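Side-chain contacts in predicted metal-dependent hydrolase of the TIM-barrel fold (Lactobacillus casei, PDB 2QPX), which is of unknown function but binds zinc at a two-metal site and is probably a hydrolase of the amidohydrolase family: residues A[335-338]-A[339-343]; A[347-350]-A[351-355]. One frame throughout, in Å; residues are numbered along the deposited sequence.

Interaction 1: residues A[335-338]-A[339-343]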
loop_
_atom_site.group_PDB
_atom_site.type_symbol
_atom_site.label_atom_id
_atom_site.label_comp_id
_atom_site.label_asym_id
_atom_site.label_seq_id
_atom_site.Cartn_x
_atom_site.Cartn_y
_atom_site.Cartn_z
ATOM N N GLN A 335 1.286 6.441 22.318
ATOM C CA GLN A 335 -0.161 6.456 22.037
ATOM C C GLN A 335 -0.572 5.285 21.142
ATOM O O GLN A 335 -1.623 4.631 21.367
ATOM C CB GLN A 335 -0.572 7.784 21.413
ATOM C CG GLN A 335 -2.031 7.855 21.051
ATOM C CD GLN A 335 -2.415 9.192 20.457
ATOM O OE1 GLN A 335 -3.169 9.995 21.068
ATOM N NE2 GLN A 335 -1.911 9.449 19.277
ATOM N N ALA A 336 0.244 4.996 20.125
ATOM C CA ALA A 336 -0.045 3.871 19.226
ATOM C C ALA A 336 -0.068 2.560 19.988
ATOM O O ALA A 336 -0.893 1.676 19.694
ATOM C CB ALA A 336 0.967 3.827 18.076
ATOM N N LEU A 337 0.872 2.381 20.904
ATOM C CA LEU A 337 0.942 1.150 21.664
ATOM C C LEU A 337 -0.312 0.963 22.519
ATOM O O LEU A 337 -0.878 -0.136 22.560
ATOM C CB LEU A 337 2.154 1.132 22.551
ATOM C CG LEU A 337 3.531 1.124 21.891
ATOM C CD1 LEU A 337 4.616 1.282 22.982
ATOM C CD2 LEU A 337 3.747 -0.136 21.077
ATOM N N VAL A 338 -0.739 2.025 23.207
ATOM C CA VAL A 338 -1.977 1.907 24.014
ATOM C C VAL A 338 -3.181 1.554 23.163
ATOM O O VAL A 338 -3.959 0.675 23.527
ATOM C CB VAL A 338 -2.257 3.215 24.783
ATOM C CG1 VAL A 338 -3.614 3.187 25.533
ATOM C CG2 VAL A 338 -1.122 3.519 25.754
ATOM N N ALA A 339 -3.340 2.226 22.019
ATOM C CA ALA A 339 -4.486 2.029 21.152
ATOM C C ALA A 339 -4.471 0.617 20.583
ATOM O O ALA A 339 -5.500 0.001 20.443
ATOM C CB ALA A 339 -4.504 3.060 20.020
ATOM N N HIS A 340 -3.287 0.093 20.291
ATOM C CA HIS A 340 -3.177 -1.233 19.704
ATOM C C HIS A 340 -3.449 -2.324 20.731
ATOM O O HIS A 340 -4.214 -3.273 20.485
ATOM C CB HIS A 340 -1.774 -1.447 19.133
ATOM C CG HIS A 340 -1.608 -2.776 18.452
ATOM N ND1 HIS A 340 -2.079 -3.024 17.176
ATOM C CD2 HIS A 340 -1.085 -3.946 18.897
ATOM C CE1 HIS A 340 -1.794 -4.274 16.852
ATOM N NE2 HIS A 340 -1.188 -4.858 17.871
ATOM N N PHE A 341 -2.766 -2.239 21.846
ATOM C CA PHE A 341 -2.810 -3.314 22.810
ATOM C C PHE A 341 -4.043 -3.312 23.707
ATOM O O PHE A 341 -4.428 -4.394 24.189
ATOM C CB PHE A 341 -1.556 -3.355 23.660
ATOM C CG PHE A 341 -0.351 -3.844 22.905
ATOM C CD1 PHE A 341 -0.240 -5.168 22.532
ATOM C CD2 PHE A 341 0.635 -2.961 22.508
ATOM C CE1 PHE A 341 0.863 -5.603 21.791
ATOM C CE2 PHE A 341 1.726 -3.381 21.792
ATOM C CZ PHE A 341 1.847 -4.698 21.432
ATOM N N ASN A 342 -4.684 -2.177 23.912
ATOM C CA ASN A 342 -5.854 -2.175 24.825
ATOM C C ASN A 342 -6.889 -3.188 24.380
ATOM O O ASN A 342 -7.384 -3.921 25.205
ATOM C CB ASN A 342 -6.509 -0.802 24.917
ATOM C CG ASN A 342 -5.891 0.084 25.984
ATOM O OD1 ASN A 342 -4.982 -0.320 26.697
ATOM N ND2 ASN A 342 -6.403 1.323 26.103
ATOM N N GLN A 343 -7.202 -3.253 23.085
ATOM C CA GLN A 343 -8.290 -4.131 22.638
ATOM C C GLN A 343 -7.798 -5.371 21.885
ATOM O O GLN A 343 -8.590 -6.084 21.269
ATOM C CB GLN A 343 -9.260 -3.352 21.741
#
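Ala339, His340, Phe341 and Asn342 each donate a backbone N-H to the carbonyl four residues earlier, on Gln335, Ala336, Leu337 and Val338, so the last turns of helix 323-342 keep the regular alpha-helical pattern. Side chains one turn apart then pair in i to i+4 fashion. Leu337 and Phe341 run side by side: CD2 of the leucine meets the ring at its edge, in the ring plane, 3.9 Å from CE2. The same edge lies against the helix backbone, with Phe341 CD2 3.2 Å from Leu337 O. The imidazole of His340 turns an edge to one face of this ring, CD2 standing 3.7 Å above the plane, over the centre. Val338 and Asn342 repeat the side-by-side arrangement on another flank. With chi1 at 174°, Val338 CG1 is anti to the backbone N and comes within 3.4 Å of Asn342 ND2, while the amide oxygen OD1 accepts a hydrogen bond from the N of Leu5. Both ring nitrogens of the buried His340 are engaged, ND1 with Asn302 and NE2 with Tyr310. Leu337 and Phe341 pack on helix 349-367, whereas Ala336, Leu337 and Ala339 touch helix 297-304.

Interaction 2: residues A[347-350]-A[351-355]. With EDO (1,2-ethanediol), chain E.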
loop_
_atom_site.group_PDB
_atom_site.type_symbol
_atom_site.label_atom_id
_atom_site.label_comp_id
_atom_site.label_asym_id
_atom_site.label_seq_id
_atom_site.Cartn_x
_atom_site.Cartn_y
_atom_site.Cartn_z
ATOM N N VAL A 347 -4.750 -12.513 24.038
ATOM C CA VAL A 347 -3.616 -12.519 24.942
ATOM C C VAL A 347 -4.011 -11.804 26.236
ATOM O O VAL A 347 -4.875 -10.903 26.251
ATOM C CB VAL A 347 -2.354 -11.835 24.301
ATOM C CG1 VAL A 347 -1.856 -12.677 23.127
ATOM C CG2 VAL A 347 -2.647 -10.395 23.925
ATOM N N ASP A 348 -3.324 -12.179 27.299
ATOM C CA ASP A 348 -3.620 -11.618 28.602
ATOM C C ASP A 348 -2.847 -10.329 28.820
ATOM O O ASP A 348 -1.983 -9.925 28.006
ATOM C CB ASP A 348 -3.462 -12.640 29.770
ATOM C CG ASP A 348 -2.068 -13.199 29.920
ATOM O OD1 ASP A 348 -1.072 -12.631 29.395
ATOM O OD2 ASP A 348 -1.953 -14.268 30.578
ATOM N N LEU A 349 -3.196 -9.630 29.889
ATOM C CA LEU A 349 -2.530 -8.394 30.213
ATOM C C LEU A 349 -1.014 -8.544 30.347
ATOM O O LEU A 349 -0.252 -7.698 29.850
ATOM C CB LEU A 349 -3.137 -7.809 31.508
ATOM C CG LEU A 349 -2.554 -6.448 31.917
ATOM C CD1 LEU A 349 -2.713 -5.360 30.811
ATOM C CD2 LEU A 349 -3.175 -5.985 33.283
ATOM N N ALA A 350 -0.554 -9.600 31.002
ATOM C CA ALA A 350 0.866 -9.819 31.186
ATOM C C ALA A 350 1.598 -9.911 29.828
ATOM O O ALA A 350 2.742 -9.433 29.692
ATOM C CB ALA A 350 1.143 -11.066 31.964
ATOM N N GLN A 351 0.980 -10.599 28.878
ATOM C CA GLN A 351 1.591 -10.745 27.533
ATOM C C GLN A 351 1.650 -9.405 26.818
ATOM O O GLN A 351 2.655 -9.085 26.137
ATOM C CB GLN A 351 0.817 -11.781 26.721
ATOM C CG GLN A 351 1.404 -12.041 25.329
ATOM C CD GLN A 351 2.771 -12.587 25.377
ATOM O OE1 GLN A 351 2.971 -13.822 25.517
ATOM N NE2 GLN A 351 3.769 -11.698 25.225
ATOM N N LYS A 352 0.582 -8.622 26.953
ATOM C CA LYS A 352 0.586 -7.262 26.409
ATOM C C LYS A 352 1.765 -6.436 26.963
ATOM O O LYS A 352 2.501 -5.766 26.217
ATOM C CB LYS A 352 -0.767 -6.586 26.626
ATOM C CG LYS A 352 -1.954 -7.277 25.935
ATOM C CD LYS A 352 -3.313 -6.617 26.252
ATOM C CE LYS A 352 -4.460 -7.274 25.566
ATOM N NZ LYS A 352 -5.753 -6.495 25.723
ATOM N N LYS A 353 1.950 -6.449 28.276
ATOM C CA LYS A 353 3.036 -5.738 28.919
ATOM C C LYS A 353 4.419 -6.257 28.489
ATOM O O LYS A 353 5.353 -5.451 28.247
ATOM C CB LYS A 353 2.891 -5.777 30.461
ATOM C CG LYS A 353 1.660 -5.028 30.971
ATOM C CD LYS A 353 1.573 -5.183 32.509
ATOM C CE LYS A 353 0.498 -4.305 33.087
ATOM N NZ LYS A 353 0.386 -4.640 34.578
ATOM N N ALA A 354 4.542 -7.577 28.335
ATOM C CA ALA A 354 5.801 -8.207 27.871
ATOM C C ALA A 354 6.160 -7.710 26.464
ATOM O O ALA A 354 7.296 -7.332 26.211
ATOM C CB ALA A 354 5.689 -9.735 27.871
ATOM N N TRP A 355 5.160 -7.639 25.590
ATOM C CA TRP A 355 5.386 -7.168 24.226
ATOM C C TRP A 355 5.710 -5.679 24.175
ATOM O O TRP A 355 6.639 -5.245 23.445
ATOM C CB TRP A 355 4.193 -7.532 23.363
ATOM C CG TRP A 355 4.149 -8.992 22.949
ATOM C CD1 TRP A 355 5.199 -9.848 22.863
ATOM C CD2 TRP A 355 3.013 -9.693 22.467
ATOM N NE1 TRP A 355 4.783 -11.062 22.351
ATOM C CE2 TRP A 355 3.451 -10.986 22.074
ATOM C CE3 TRP A 355 1.673 -9.352 22.285
ATOM C CZ2 TRP A 355 2.587 -11.945 21.578
ATOM C CZ3 TRP A 355 0.805 -10.331 21.781
ATOM C CH2 TRP A 355 1.284 -11.587 21.409
HETATM C C1 EDO E . 4.903 -17.337 23.548
HETATM O O1 EDO E . 6.134 -18.021 23.440
HETATM C C2 EDO E . 5.285 -15.918 23.987
HETATM O O2 EDO E . 4.377 -14.990 23.415
#
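Asp348 caps the start of helix 349-367 through Gln351, while Val347 and Leu349 pack locally on Lys352, Lys353 and Trp355, close to the second subunit. Asp348 OD1 accepts the N-H of Gln351 at 2.9 Å, nearly in line with its own C-O bond. A chi1 of 61° places the carboxylate between the backbone N and carbonyl carbon and folds it back over the first turn. This is the classic N-cap: the aspartate side chain takes up a backbone amide of the first turn, and its negative charge probably suits the helix dipole. Just before the cap, Val347 spreads its two methyls, CG1 reaching Trp355 CH2 at 3.7 Å and CG2 lying 3.8 Å from Lys352 CG. The extended Lys352 chain carries NZ on to a salt bridge with Asp3 and a hydrogen bond with Gly1 O. Gln351, bent at chi2 (62°), brings NE2 3.1 Å above one face of the Trp355 indole, toward its rim. Its OE1 accepts a 2.8 Å hydrogen bond from O2 of an ethanediol, probably from the crystallisation liquor, which also bonds to His57 of the second subunit. That histidine meets Trp355 edge-to-face. Leu349 CG rests 3.9 Å from Lys353 CE, one turn on.

Interactions 1 and 2 illustrate how the two ends of a helix-to-helix connection use different chemistry. Residues 335-343 close one helix and residues 347-355 open the next; their centres are 12 Å apart, away from the zinc site. In interaction 1 Ala336, Leu337, His340 and Phe341 are buried, Gln335 and Ala339 exposed; in interaction 2 Val347, Lys352 and Trp355 are buried, Asp348, Ala350 and Ala354 exposed. Interaction 1 combines helical backbone bonds with apolar and aromatic packing and touches its own chain alone within the assembly; interaction 2 adds a charged cap and a face shared with the second subunit. They touch directly, Phe341 CE1 packing 3.9 Å from Trp355 CE3. Tyr310 meets both of these rings.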